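Uncharacterized protein Atu1872 (Agrobacterium tumefaciens, PDB 2QNT) is of unknown function but belongs to the glyoxalase/bleomycin resistance protein/dioxygenase family, whose members bind small molecules, often with a metal. Local coordinates at residues I13-D18 with E58-T63. Numbering follows the deposited sequence. Where two conformers were deposited one is given.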
ATOM      1  N   ILE A  13      -1.118  -4.693   0.395  1.00  7.99           N
ATOM      2  CA  ILE A  13      -1.826  -5.656   1.218  1.00  8.19           C
ATOM      3  C   ILE A  13      -1.410  -5.427   2.671  1.00  8.11           C
ATOM      4  O   ILE A  13      -0.544  -6.103   3.196  1.00  8.97           O
ATOM      5  CB  ILE A  13      -1.578  -7.105   0.789  1.00  8.31           C
ATOM      6  CG1 ILE A  13      -1.779  -7.288  -0.713  1.00  7.69           C
ATOM      7  CG2 ILE A  13      -2.511  -8.023   1.591  1.00  9.04           C
ATOM      8  CD1 ILE A  13      -1.380  -8.677  -1.255  1.00  9.82           C
ATOM      9  N   PRO A  14      -2.017  -4.426   3.346  1.00  8.57           N
ATOM     10  CA  PRO A  14      -1.818  -4.278   4.785  1.00  8.51           C
ATOM     11  C   PRO A  14      -2.256  -5.527   5.519  1.00  8.73           C
ATOM     12  O   PRO A  14      -3.274  -6.150   5.171  1.00  8.81           O
ATOM     13  CB  PRO A  14      -2.680  -3.077   5.160  1.00  8.85           C
ATOM     14  CG  PRO A  14      -3.069  -2.451   3.873  1.00 12.27           C
ATOM     15  CD  PRO A  14      -2.943  -3.421   2.795  1.00  8.86           C
ATOM     16  N   PHE A  15      -1.511  -5.858   6.568  1.00  8.25           N
ATOM     17  CA  PHE A  15      -1.841  -6.998   7.423  1.00  8.18           C
ATOM     18  C   PHE A  15      -2.832  -6.560   8.485  1.00  8.30           C
ATOM     19  O   PHE A  15      -2.751  -5.466   9.026  1.00  8.57           O
ATOM     20  CB  PHE A  15      -0.615  -7.501   8.142  1.00  8.14           C
ATOM     21  CG  PHE A  15       0.471  -8.105   7.257  1.00  8.70           C
ATOM     22  CD1 PHE A  15       0.378  -8.130   5.871  1.00  8.95           C
ATOM     23  CD2 PHE A  15       1.638  -8.558   7.838  1.00  9.37           C
ATOM     24  CE1 PHE A  15       1.423  -8.652   5.085  1.00  9.90           C
ATOM     25  CE2 PHE A  15       2.681  -9.074   7.031  1.00  9.11           C
ATOM     26  CZ  PHE A  15       2.554  -9.104   5.683  1.00  9.89           C
ATOM     27  N   VAL A  16      -3.803  -7.418   8.760  1.00  8.37           N
ATOM     28  CA  VAL A  16      -4.857  -7.126   9.748  1.00  8.96           C
ATOM     29  C   VAL A  16      -5.021  -8.282  10.715  1.00  9.27           C
ATOM     30  O   VAL A  16      -4.792  -9.437  10.368  1.00  9.49           O
ATOM     31  CB  VAL A  16      -6.209  -6.747   9.065  1.00  8.54           C
ATOM     32  CG1 VAL A  16      -5.986  -5.573   8.099  1.00  9.45           C
ATOM     33  CG2 VAL A  16      -6.851  -7.940   8.339  1.00  9.75           C
ATOM     34  N   ARG A  17      -5.411  -7.975  11.950  1.00  9.51           N
ATOM     35  CA  ARG A  17      -5.577  -9.011  12.979  1.00 11.12           C
ATOM     36  C   ARG A  17      -6.867  -9.813  12.794  1.00 11.06           C
ATOM     37  O   ARG A  17      -6.896 -11.019  13.080  1.00 11.81           O
ATOM     38  CB  ARG A  17      -5.535  -8.380  14.373  1.00 12.50           C
ATOM     39  CG  ARG A  17      -5.361  -9.303  15.526  1.00 14.76           C
ATOM     40  CD  ARG A  17      -5.301  -8.510  16.844  0.30 13.88           C
ATOM     41  NE  ARG A  17      -3.943  -8.039  17.143  0.30 16.03           N
ATOM     42  CZ  ARG A  17      -3.642  -7.100  18.044  0.30 16.29           C
ATOM     43  NH1 ARG A  17      -4.595  -6.500  18.747  0.30 16.47           N
ATOM     44  NH2 ARG A  17      -2.375  -6.750  18.239  0.30 16.01           N
ATOM     45  N   ASP A  18      -7.905  -9.168  12.282  1.00 13.56           N
ATOM     46  CA  ASP A  18      -9.245  -9.765  12.214  1.00 13.62           C
ATOM     47  C   ASP A  18      -9.834  -9.330  10.882  1.00 14.53           C
ATOM     48  O   ASP A  18     -10.157  -8.164  10.694  1.00 15.05           O
ATOM     49  CB  ASP A  18     -10.076  -9.273  13.415  1.00 14.59           C
ATOM     50  CG  ASP A  18     -11.446  -9.889  13.494  1.00 15.40           C
ATOM     51  OD1 ASP A  18     -12.182  -9.958  12.505  1.00 18.05           O
ATOM     52  OD2 ASP A  18     -11.804 -10.320  14.598  1.00 22.15           O
ATOM     53  N   GLU A  58       3.118 -16.248   7.557  1.00 13.60           N
ATOM     54  CA  GLU A  58       3.577 -17.637   7.404  1.00 13.80           C
ATOM     55  C   GLU A  58       3.839 -17.959   5.949  1.00 13.56           C
ATOM     56  O   GLU A  58       4.810 -18.631   5.612  1.00 13.86           O
ATOM     57  CB  GLU A  58       2.591 -18.621   8.031  1.00 13.60           C
ATOM     58  CG  GLU A  58       2.449 -18.472   9.543  1.00 16.89           C
ATOM     59  CD  GLU A  58       3.490 -19.206  10.348  0.50 17.44           C
ATOM     60  OE1 GLU A  58       4.322 -19.926   9.756  0.50 18.20           O
ATOM     61  OE2 GLU A  58       3.454 -19.072  11.591  0.50 17.66           O
ATOM     62  N   THR A  59       2.976 -17.494   5.058  1.00 13.14           N
ATOM     63  CA  THR A  59       3.193 -17.715   3.608  1.00 13.56           C
ATOM     64  C   THR A  59       4.511 -17.127   3.130  1.00 13.43           C
ATOM     65  O   THR A  59       5.230 -17.769   2.366  1.00 14.02           O
ATOM     66  CB  THR A  59       2.038 -17.125   2.796  1.00 13.57           C
ATOM     67  OG1 THR A  59       0.855 -17.895   3.039  1.00 15.75           O
ATOM     68  CG2 THR A  59       2.346 -17.083   1.311  1.00 14.93           C
ATOM     69  N   ILE A  60       4.820 -15.906   3.560  1.00 13.44           N
ATOM     70  CA  ILE A  60       6.021 -15.215   3.096  1.00 13.15           C
ATOM     71  C   ILE A  60       7.301 -15.726   3.767  1.00 12.85           C
ATOM     72  O   ILE A  60       8.275 -16.058   3.073  1.00 13.15           O
ATOM     73  CB  ILE A  60       5.891 -13.716   3.335  1.00 12.71           C
ATOM     74  CG1 ILE A  60       4.713 -13.104   2.546  1.00 13.65           C
ATOM     75  CG2 ILE A  60       7.158 -12.965   2.961  1.00 12.90           C
ATOM     76  CD1 ILE A  60       4.311 -11.738   3.041  1.00 14.46           C
ATOM     77  N   TRP A  61       7.308 -15.733   5.101  1.00 12.48           N
ATOM     78  CA  TRP A  61       8.516 -15.956   5.905  1.00 12.29           C
ATOM     79  C   TRP A  61       8.566 -17.316   6.580  1.00 12.74           C
ATOM     80  O   TRP A  61       9.588 -17.662   7.191  1.00 12.95           O
ATOM     81  CB  TRP A  61       8.634 -14.876   6.977  1.00 12.22           C
ATOM     82  CG  TRP A  61       8.966 -13.543   6.447  1.00 12.81           C
ATOM     83  CD1 TRP A  61      10.205 -13.110   6.032  1.00 11.86           C
ATOM     84  CD2 TRP A  61       8.066 -12.440   6.250  1.00 13.07           C
ATOM     85  NE1 TRP A  61      10.126 -11.801   5.610  1.00 11.99           N
ATOM     86  CE2 TRP A  61       8.835 -11.363   5.740  1.00 11.87           C
ATOM     87  CE3 TRP A  61       6.704 -12.226   6.518  1.00 13.50           C
ATOM     88  CZ2 TRP A  61       8.278 -10.121   5.462  1.00 13.29           C
ATOM     89  CZ3 TRP A  61       6.157 -10.982   6.204  1.00 13.78           C
ATOM     90  CH2 TRP A  61       6.942  -9.960   5.687  1.00 13.15           C
ATOM     91  N   ARG A  62       7.479 -18.079   6.503  1.00 11.86           N
ATOM     92  CA  ARG A  62       7.395 -19.388   7.159  0.50 12.05           C
ATOM     93  C   ARG A  62       7.516 -19.290   8.675  1.00 11.45           C
ATOM     94  O   ARG A  62       7.797 -20.262   9.362  1.00 12.41           O
ATOM     95  CB  ARG A  62       8.410 -20.357   6.543  0.50 12.60           C
ATOM     96  CG  ARG A  62       8.256 -20.458   5.020  0.50 14.62           C
ATOM     97  CD  ARG A  62       6.946 -21.162   4.691  0.50 18.70           C
ATOM     98  NE  ARG A  62       6.391 -20.814   3.385  0.50 21.64           N
ATOM     99  CZ  ARG A  62       5.098 -20.907   3.070  0.50 20.62           C
ATOM    100  NH1 ARG A  62       4.691 -20.579   1.850  0.50 19.30           N
ATOM    101  NH2 ARG A  62       4.203 -21.325   3.967  0.50 20.73           N
ATOM    102  N   THR A  63       7.255 -18.109   9.208  1.00  7.98           N
ATOM    103  CA  THR A  63       7.173 -17.943  10.643  1.00  6.08           C
ATOM    104  C   THR A  63       6.378 -16.675  10.933  1.00  5.58           C
ATOM    105  O   THR A  63       6.305 -15.788  10.088  1.00  2.69           O
ATOM    106  CB  THR A  63       8.571 -17.930  11.320  1.00  6.23           C
ATOM    107  OG1 THR A  63       8.410 -17.831  12.740  1.00  5.49           O
ATOM    108  CG2 THR A  63       9.436 -16.790  10.801  1.00  4.50           C
TER
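Phe15, near the end of strand 7-16, meets Ile60 and Trp61 of helix 53-61 in a small apolar contact at the dimer interface, between a strand outermost within its chain in the first βαβββ module of the glyoxalase fold and the helix that follows that module's last strand. The backbones themselves stay well apart: the nearest CA atoms, those of Phe15 and Glu58, are 11.9 Å from each other, and no hydrogen bond joins the two segments. Side chains alone bridge the distance, burying 83 Å² in total. The CB of Phe15 points toward the helix, and its CG lies beside the backbone N, opposite the carbonyl carbon (chi1 -66°), which carries the ring toward the helix. Its far end then serves both partners. CE2 of Phe15 lies 4.1 Å from CZ3 of Trp61, with each of these atoms near the plane of the other ring, so the aromatics meet edge to edge, their planes turned about 70° to each other, and neither lies over the other's face. CZ of Phe15 also approaches CD1 of Ile60, at 4.1 Å; the two side chains reach for each other from opposite directions, and CD1 stands oblique to the Phe15 ring. Ile60 plays a second part within its own helix: CG2 sits over the centre of the indole of Trp61, 3.4 Å above the ring plane, covering one face.

Around this cluster, Leu56 and Glu57 of the same helix also touch Phe15. The indole NE1 of Trp61 is hydrogen-bonded to the OH of Tyr115 of the second subunit, while Arg74 of that subunit makes a cation-pi interaction with Trp61 and packs on Phe15. Upstream of Phe15, Ile13 and Pro14 join an antiparallel ladder with a strand of the second subunit, continuing the sheet across the interface. Van der Waals spacing and the absence of any polar bond between the segments imply cohesion by dispersion and burial of hydrocarbon.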